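Local coordinates for major capsid protein (PDB 5TIP) that self-assembles as trimers into the icosahedral capsid of a large chlorella virus, forming its glycosylated shell, at residues G81-Y85 with D298-G303; T275-I280 with T304-A310. Residues are numbered along the deposited sequence.

Contact 1: residues G81-Y85 with D298-G303. With BGC (beta-D-glucopyranose), chain F; GLA (alpha-D-galactopyranose), chain B; FUC (alpha-L-fucopyranose), chain C.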
# COMPACT_ATOMS: atom_id res chain seq x y z
N GLY A 81 4.66 3.92 29.10
CA GLY A 81 4.61 3.35 27.76
C GLY A 81 3.71 2.14 27.69
O GLY A 81 3.73 1.27 28.57
N GLY A 82 2.90 2.08 26.64
CA GLY A 82 2.05 0.94 26.41
C GLY A 82 0.84 0.83 27.32
O GLY A 82 0.33 -0.27 27.52
N THR A 83 0.37 1.95 27.87
CA THR A 83 -0.77 1.94 28.78
C THR A 83 -2.03 2.52 28.15
O THR A 83 -3.04 2.65 28.84
CB THR A 83 -0.43 2.69 30.06
OG1 THR A 83 -0.03 4.03 29.74
CG2 THR A 83 0.70 1.99 30.81
N THR A 84 -1.99 2.86 26.86
CA THR A 84 -3.16 3.35 26.15
C THR A 84 -3.34 2.54 24.87
O THR A 84 -2.38 2.02 24.31
CB THR A 84 -3.06 4.84 25.81
OG1 THR A 84 -1.88 5.07 25.03
CG2 THR A 84 -3.00 5.68 27.08
N TYR A 85 -4.59 2.45 24.42
CA TYR A 85 -4.92 1.75 23.17
C TYR A 85 -6.01 2.54 22.47
O TYR A 85 -7.20 2.38 22.79
CB TYR A 85 -5.35 0.31 23.45
CG TYR A 85 -5.47 -0.54 22.20
CD1 TYR A 85 -4.34 -0.88 21.46
CD2 TYR A 85 -6.70 -1.02 21.78
CE1 TYR A 85 -4.44 -1.66 20.33
CE2 TYR A 85 -6.81 -1.81 20.64
CZ TYR A 85 -5.67 -2.12 19.92
OH TYR A 85 -5.77 -2.90 18.79
N ASP A 298 -1.62 -6.21 27.72
CA ASP A 298 -0.59 -5.26 27.32
C ASP A 298 -1.32 -4.20 26.50
O ASP A 298 -1.46 -4.32 25.28
CB ASP A 298 0.51 -5.96 26.53
CG ASP A 298 1.67 -5.04 26.20
OD1 ASP A 298 1.60 -3.83 26.50
OD2 ASP A 298 2.67 -5.53 25.63
N TYR A 299 -1.79 -3.16 27.19
CA TYR A 299 -2.77 -2.24 26.61
C TYR A 299 -2.31 -1.68 25.27
O TYR A 299 -3.07 -1.66 24.30
CB TYR A 299 -3.07 -1.11 27.59
CG TYR A 299 -3.78 -1.55 28.85
CD1 TYR A 299 -5.12 -1.91 28.81
CD2 TYR A 299 -3.12 -1.59 30.07
CE1 TYR A 299 -5.78 -2.31 29.96
CE2 TYR A 299 -3.78 -1.99 31.22
CZ TYR A 299 -5.10 -2.35 31.16
OH TYR A 299 -5.76 -2.75 32.30
N GLY A 300 -1.06 -1.23 25.20
CA GLY A 300 -0.54 -0.69 23.96
C GLY A 300 -0.47 -1.71 22.84
O GLY A 300 -0.42 -1.34 21.67
N ASN A 301 -0.47 -3.00 23.19
CA ASN A 301 -0.38 -4.07 22.20
C ASN A 301 -1.57 -5.01 22.34
O ASN A 301 -1.42 -6.24 22.35
CB ASN A 301 0.95 -4.83 22.38
CG ASN A 301 2.16 -3.90 22.31
OD1 ASN A 301 2.30 -3.13 21.36
ND2 ASN A 301 3.02 -3.98 23.32
N THR A 302 -2.77 -4.43 22.45
CA THR A 302 -3.98 -5.22 22.68
C THR A 302 -4.28 -6.13 21.49
O THR A 302 -4.72 -7.27 21.67
CB THR A 302 -5.16 -4.30 22.97
OG1 THR A 302 -4.91 -3.56 24.17
CG2 THR A 302 -6.44 -5.09 23.14
N GLY A 303 -4.05 -5.65 20.28
CA GLY A 303 -4.30 -6.46 19.11
C GLY A 303 -3.25 -7.54 18.91
O GLY A 303 -2.17 -7.52 19.50
C2 BGC F . 4.63 -2.77 24.63
C3 BGC F . 5.88 -1.88 24.62
C4 BGC F . 6.84 -2.31 23.52
C5 BGC F . 6.11 -2.44 22.19
C6 BGC F . 7.06 -2.97 21.12
C1 BGC F . 4.05 -2.94 23.24
O2 BGC F . 3.60 -2.22 25.43
O3 BGC F . 6.56 -1.96 25.87
O4 BGC F . 7.93 -1.39 23.42
O5 BGC F . 5.04 -3.37 22.31
O6 BGC F . 7.64 -4.19 21.57
C1 GLA B . 5.63 -2.84 29.88
C2 GLA B . 5.44 -4.35 29.91
C3 GLA B . 4.22 -4.76 29.10
C4 GLA B . 3.00 -3.96 29.54
C5 GLA B . 3.31 -2.46 29.53
C6 GLA B . 2.11 -1.67 30.05
O2 GLA B . 6.60 -4.99 29.38
O3 GLA B . 3.97 -6.15 29.28
O4 GLA B . 2.61 -4.36 30.85
O5 GLA B . 4.44 -2.19 30.35
O6 GLA B . 0.92 -2.12 29.39
C1 FUC C . 6.03 -0.98 26.79
C2 FUC C . 6.53 -1.34 28.18
C3 FUC C . 8.05 -1.25 28.19
C4 FUC C . 8.48 0.15 27.77
C5 FUC C . 7.86 0.48 26.42
C6 FUC C . 8.22 1.89 25.97
O2 FUC C . 6.10 -2.65 28.54
O3 FUC C . 8.58 -1.58 29.48
O4 FUC C . 8.05 1.08 28.77
O5 FUC C . 6.44 0.36 26.51
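A sugar chain lies across the seam between these two loops: the glucose is covalently bonded through C1 to N301 ND2 (1.5 Å), while the galactose hydrogen-bonds the facing loop, GLA O6 to G82 O at 2.7 Å. G82 O also accepts the one backbone hydrogen bond of the seam, from G300 N at 2.9 Å. Here the CA atoms of G82 and G300 come within 3.9 Å; a CB on G300 would run into G82 CA, and one on G82 into glucose O2. D298 hydrogen-bonds on both sides of the linkage, OD2 accepting from N301 ND2 (2.8 Å) and OD1 from BGC O2 (2.8 Å). Farther along, T302 CB sits 3.5 Å from the centre of the Y85 ring, almost on its normal, a CH-pi contact, while T302 OG1 hydrogen-bonds back to Y299 O at 2.6 Å. Loop 81-85 belongs to the N-terminal jelly roll and loop 298-303 to the C-terminal one, so this is a glycan-bearing loop interface of the double jelly-roll capsid fold.

Contact 2: residues T275-I280 with T304-A310. With BGC (beta-D-glucopyranose), chain E.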
# COMPACT_ATOMS: atom_id res chain seq x y z
N THR A 275 -9.19 -10.84 21.35
CA THR A 275 -8.56 -12.13 21.52
C THR A 275 -8.30 -12.38 23.00
O THR A 275 -8.45 -11.49 23.84
CB THR A 275 -7.25 -12.23 20.72
OG1 THR A 275 -6.42 -11.10 21.04
CG2 THR A 275 -7.54 -12.24 19.23
N ALA A 276 -7.91 -13.61 23.31
CA ALA A 276 -7.65 -13.99 24.69
C ALA A 276 -6.27 -13.52 25.13
O ALA A 276 -5.33 -13.42 24.34
CB ALA A 276 -7.75 -15.51 24.85
N LEU A 277 -6.16 -13.21 26.42
CA LEU A 277 -4.88 -12.84 27.00
C LEU A 277 -4.09 -14.10 27.35
O LEU A 277 -4.65 -15.09 27.81
CB LEU A 277 -5.07 -11.98 28.24
CG LEU A 277 -5.94 -10.73 28.09
CD1 LEU A 277 -6.05 -9.98 29.41
CD2 LEU A 277 -5.40 -9.82 27.00
N ALA A 278 -2.77 -14.04 27.13
CA ALA A 278 -1.91 -15.19 27.37
C ALA A 278 -0.52 -14.70 27.74
O ALA A 278 -0.16 -13.55 27.50
CB ALA A 278 -1.84 -16.12 26.15
N ASN A 279 0.26 -15.60 28.34
CA ASN A 279 1.61 -15.30 28.80
C ASN A 279 2.63 -15.46 27.67
O ASN A 279 3.63 -16.18 27.79
CB ASN A 279 1.95 -16.17 30.00
CG ASN A 279 3.19 -15.73 30.75
OD1 ASN A 279 3.85 -14.75 30.38
ND2 ASN A 279 3.49 -16.43 31.84
N ILE A 280 2.37 -14.81 26.55
CA ILE A 280 3.32 -14.71 25.44
C ILE A 280 3.51 -13.23 25.15
O ILE A 280 2.59 -12.43 25.40
CB ILE A 280 2.84 -15.48 24.20
CG1 ILE A 280 1.45 -15.00 23.77
CG2 ILE A 280 2.84 -16.98 24.47
CD1 ILE A 280 0.91 -15.72 22.55
N THR A 304 -3.59 -8.51 18.08
CA THR A 304 -2.68 -9.60 17.75
C THR A 304 -3.09 -10.21 16.42
O THR A 304 -4.23 -10.06 15.97
CB THR A 304 -2.66 -10.68 18.84
OG1 THR A 304 -1.61 -11.62 18.57
CG2 THR A 304 -3.99 -11.42 18.88
N TYR A 305 -2.14 -10.90 15.80
CA TYR A 305 -2.40 -11.68 14.60
C TYR A 305 -2.43 -13.17 14.87
O TYR A 305 -2.60 -13.96 13.94
CB TYR A 305 -1.35 -11.36 13.52
CG TYR A 305 -1.42 -9.94 13.01
CD1 TYR A 305 -2.48 -9.52 12.22
CD2 TYR A 305 -0.43 -9.02 13.31
CE1 TYR A 305 -2.56 -8.23 11.75
CE2 TYR A 305 -0.50 -7.72 12.85
CZ TYR A 305 -1.57 -7.33 12.06
OH TYR A 305 -1.65 -6.04 11.59
N ASN A 306 -2.26 -13.58 16.13
CA ASN A 306 -2.19 -14.99 16.48
C ASN A 306 -3.59 -15.58 16.48
O ASN A 306 -4.42 -15.24 17.33
CB ASN A 306 -1.53 -15.15 17.85
CG ASN A 306 -1.04 -16.56 18.09
OD1 ASN A 306 -1.52 -17.51 17.48
ND2 ASN A 306 -0.08 -16.70 19.00
N GLU A 307 -3.87 -16.45 15.50
CA GLU A 307 -5.17 -17.10 15.43
C GLU A 307 -5.41 -18.00 16.64
O GLU A 307 -6.56 -18.23 17.02
CB GLU A 307 -5.29 -17.88 14.12
CG GLU A 307 -6.50 -18.79 14.03
CD GLU A 307 -7.82 -18.04 14.12
OE1 GLU A 307 -7.85 -16.84 13.76
OE2 GLU A 307 -8.81 -18.65 14.55
N GLN A 308 -4.34 -18.52 17.25
CA GLN A 308 -4.48 -19.40 18.40
C GLN A 308 -5.22 -18.72 19.55
O GLN A 308 -5.81 -19.41 20.39
CB GLN A 308 -3.11 -19.88 18.86
CG GLN A 308 -3.15 -21.01 19.87
CD GLN A 308 -3.50 -22.34 19.23
OE1 GLN A 308 -2.70 -22.91 18.49
NE2 GLN A 308 -4.71 -22.82 19.48
N LEU A 309 -5.19 -17.39 19.62
CA LEU A 309 -5.85 -16.65 20.68
C LEU A 309 -7.26 -16.19 20.31
O LEU A 309 -7.93 -15.58 21.14
CB LEU A 309 -5.01 -15.43 21.08
CG LEU A 309 -3.59 -15.73 21.57
CD1 LEU A 309 -2.86 -14.44 21.92
CD2 LEU A 309 -3.61 -16.67 22.76
N ALA A 310 -7.72 -16.47 19.09
CA ALA A 310 -9.10 -16.20 18.72
C ALA A 310 -10.01 -17.32 19.21
O ALA A 310 -9.57 -18.43 19.48
CB ALA A 310 -9.22 -16.03 17.20
C2 BGC E . 4.77 -17.00 33.71
C3 BGC E . 6.14 -17.08 34.36
C4 BGC E . 7.14 -17.59 33.34
C5 BGC E . 7.09 -16.77 32.06
C6 BGC E . 8.04 -17.36 31.02
C1 BGC E . 4.80 -16.19 32.42
O2 BGC E . 3.84 -16.41 34.62
O3 BGC E . 6.09 -18.02 35.44
O4 BGC E . 8.46 -17.55 33.89
O5 BGC E . 5.77 -16.73 31.52
O6 BGC E . 7.95 -16.61 29.80
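T304 starts the 304-310 segment by pressing its CG2 against T275 OG1 (3.3 Å), and its own OG1 accepts from N306 N at 3.2 Å, an ST turn. Y305 points away from 275-280 and meets Y126 of a neighbouring subunit edge-to-face. N306 turns back, ND2 lying 3.8 Å from I280 CD1, and its OD1 accepts from Q308 N (3.0 Å) in an Asx turn that leads into the 3-10 turn 307-309. Both segments belong to the long excursion between strands 257-266 and 312-319 of the C-terminal jelly roll, and this contact folds that excursion back on itself just before the second strand. E307 OE2 forms a salt bridge with K383, and Q308 NE2 hydrogen-bonds T399 O. L309 has the most surface covered by the other segment (98 Å²): CD2 reaches A278 CB (3.9 Å), CD1 reaches I280 CD1 (4.0 Å), and V395 of helix 392-395 packs against all three residues. The L309 carbonyl makes the single hydrogen bond across the segments, A276 N to L309 O at 2.9 Å and nearly straight. N279, which carries a glucose on ND2, takes no part in the contact. A310 points its CB away, its N 4.2 Å from T275 CG2.

How the contacts relate
Residues 298-303 run straight into 304-310, so one continuous loop segment serves both contacts; their centres lie 14 Å apart, and T302 O comes within 4.2 Å of T275 OG1. Contact 1 is partly buried and joins the two jelly rolls; contact 2 is buried and stays within the second. Each has just one hydrogen bond between its segments, but the rest differs. In contact 1, close glycine backbones, an aromatic ring and sugars share the interface, the glycan touching both segments. In contact 2, aliphatic side chains meet, and the glucose on N279 stands off from the 304-310 side, where Y305 reaches a neighbouring subunit.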